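Local atomic coordinates of transcriptional regulator (Vibrio vulnificus, PDB entry 4IVN), a protein that binds the sugar phosphate ManNAc-6P and probably acts as a DNA-binding repressor of the nan operon, which serves sialic acid catabolism. Residues Gln106-Leu111 and Leu223-Pro228. Sequence-based numbering, arbitrary orientation.
Sequences QDTAKL and LVAARP
D107 and T108 of helix 93-111 meet A226 and R227, just past strand 221-224, outermost within this chain in the parallel sheet of the SIS domain, and illustrate how a loop leaving a strand end can be tied to a neighbouring helix by a few polar bonds around a small apolar contact. D107 is the side chain to follow. Its CB packs against CB of A226 at 3.7 Å. From there CG lies anti to the carbonyl carbon (chi1 -68°), and the carboxylate extends to the guanidinium of R227, whose chain is bent at chi2 and chi3 and whose end comes nearer the helix than its CB does. OD2 alone takes both bonds of this salt bridge: NH1 of R227 lies 3.0 Å from OD2 of D107, on its anti side and tilted out of the carboxylate plane, while NH2 approaches nearly along the C-O axis. The acceptor sits close to the guanidinium plane, yet the two flat groups are turned 52° apart. S104, one turn earlier on the helix, also bonds NH1 through its OG, so the arginine tip has two helix partners.

One helical turn past D107, L111 lays CD1 against A226 CB at 4.0 Å, a second apolar contact for the methyl that D107 already touches. T108 is buried, its methyl CG2 3.9 Å from A225 CA, with L245 and L246 of helix 237-257 also packing on its side chain. Its hydroxyl, bonded as well to the carbonyl oxygen of S104, accepts the backbone N-H of A226: N to OG1 is 2.9 Å, and the bond is almost straight at 169°.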
loop_
_atom_site.group_PDB
_atom_site.type_symbol
_atom_site.label_atom_id
_atom_site.label_comp_id
_atom_site.label_asym_id
_atom_site.label_seq_id
_atom_site.Cartn_x
_atom_site.Cartn_y
_atom_site.Cartn_z
ATOM N N GLN A 106 -7.443 -7.533 12.226
ATOM C CA GLN A 106 -8.432 -8.408 12.833
ATOM C C GLN A 106 -9.744 -7.661 13.039
ATOM O O GLN A 106 -10.811 -8.193 12.730
ATOM C CB GLN A 106 -7.895 -8.983 14.122
ATOM C CG GLN A 106 -6.644 -9.838 13.893
ATOM C CD GLN A 106 -6.027 -10.298 15.200
ATOM O OE1 GLN A 106 -6.077 -9.611 16.254
ATOM N NE2 GLN A 106 -5.460 -11.473 15.149
ATOM N N ASP A 107 -9.670 -6.431 13.523
ATOM C CA ASP A 107 -10.879 -5.605 13.585
ATOM C C ASP A 107 -11.593 -5.434 12.268
ATOM O O ASP A 107 -12.806 -5.560 12.237
ATOM C CB ASP A 107 -10.583 -4.245 14.201
ATOM C CG ASP A 107 -10.230 -4.357 15.662
ATOM O OD1 ASP A 107 -10.477 -5.427 16.260
ATOM O OD2 ASP A 107 -9.709 -3.383 16.209
ATOM N N THR A 108 -10.860 -5.127 11.186
ATOM C CA THR A 108 -11.454 -5.008 9.846
ATOM C C THR A 108 -12.151 -6.304 9.382
ATOM O O THR A 108 -13.312 -6.280 8.910
ATOM C CB THR A 108 -10.389 -4.535 8.803
ATOM O OG1 THR A 108 -9.930 -3.225 9.171
ATOM C CG2 THR A 108 -10.963 -4.441 7.399
ATOM N N ALA A 109 -11.448 -7.426 9.534
ATOM C CA ALA A 109 -12.049 -8.751 9.312
ATOM C C ALA A 109 -13.351 -8.960 10.045
ATOM O O ALA A 109 -14.256 -9.466 9.421
ATOM C CB ALA A 109 -11.080 -9.929 9.588
ATOM N N LYS A 110 -13.485 -8.585 11.323
ATOM C CA LYS A 110 -14.741 -8.873 11.993
ATOM C C LYS A 110 -15.855 -8.011 11.481
ATOM O O LYS A 110 -16.975 -8.479 11.383
ATOM C CB LYS A 110 -14.692 -8.699 13.510
ATOM C CG LYS A 110 -13.530 -9.332 14.237
ATOM C CD LYS A 110 -13.252 -8.533 15.509
ATOM C CE LYS A 110 -12.569 -9.378 16.585
ATOM N NZ LYS A 110 -12.707 -8.695 17.911
ATOM N N LEU A 111 -15.538 -6.743 11.183
ATOM C CA LEU A 111 -16.464 -5.729 10.658
ATOM C C LEU A 111 -16.934 -5.939 9.229
ATOM O O LEU A 111 -17.892 -5.334 8.848
ATOM C CB LEU A 111 -15.756 -4.352 10.590
ATOM C CG LEU A 111 -15.305 -3.549 11.811
ATOM C CD1 LEU A 111 -14.730 -2.215 11.292
ATOM C CD2 LEU A 111 -16.431 -3.353 12.824
ATOM N N LEU A 223 -17.365 -0.424 1.590
ATOM C CA LEU A 223 -16.680 -1.411 2.456
ATOM C C LEU A 223 -15.931 -0.502 3.412
ATOM O O LEU A 223 -15.418 0.492 2.983
ATOM C CB LEU A 223 -15.730 -2.300 1.677
ATOM C CG LEU A 223 -16.350 -3.377 0.786
ATOM C CD1 LEU A 223 -15.289 -4.310 0.239
ATOM C CD2 LEU A 223 -17.456 -4.158 1.506
ATOM N N VAL A 224 -15.987 -0.816 4.699
ATOM C CA VAL A 224 -15.453 0.027 5.757
ATOM C C VAL A 224 -14.342 -0.679 6.489
ATOM O O VAL A 224 -14.546 -1.713 7.060
ATOM C CB VAL A 224 -16.607 0.425 6.722
ATOM C CG1 VAL A 224 -16.066 1.154 7.977
ATOM C CG2 VAL A 224 -17.630 1.260 5.933
ATOM N N ALA A 225 -13.155 -0.112 6.491
ATOM C CA ALA A 225 -12.001 -0.675 7.255
ATOM C C ALA A 225 -12.002 -0.049 8.664
ATOM O O ALA A 225 -12.524 1.081 8.836
ATOM C CB ALA A 225 -10.690 -0.257 6.468
ATOM N N ALA A 226 -11.389 -0.721 9.655
ATOM C CA ALA A 226 -11.254 -0.213 10.989
ATOM C C ALA A 226 -10.295 0.944 11.071
ATOM O O ALA A 226 -9.605 1.282 10.108
ATOM C CB ALA A 226 -10.838 -1.336 11.957
ATOM N N ARG A 227 -10.291 1.605 12.220
ATOM C CA ARG A 227 -9.424 2.804 12.495
ATOM C C ARG A 227 -9.699 4.012 11.622
ATOM O O ARG A 227 -8.892 4.307 10.745
ATOM C CB ARG A 227 -7.944 2.508 12.308
ATOM C CG ARG A 227 -7.572 1.186 12.905
ATOM C CD ARG A 227 -6.814 1.354 14.226
ATOM N NE ARG A 227 -7.713 1.025 15.332
ATOM C CZ ARG A 227 -8.192 -0.199 15.636
ATOM N NH1 ARG A 227 -7.895 -1.295 14.959
ATOM N NH2 ARG A 227 -9.001 -0.318 16.667
ATOM N N PRO A 228 -10.741 4.806 11.985
ATOM C CA PRO A 228 -11.030 6.080 11.341
ATOM C C PRO A 228 -9.811 6.969 11.467
ATOM O O PRO A 228 -9.147 6.997 12.504
ATOM C CB PRO A 228 -12.107 6.671 12.245
ATOM C CG PRO A 228 -12.761 5.555 12.940
ATOM C CD PRO A 228 -11.754 4.444 13.009
#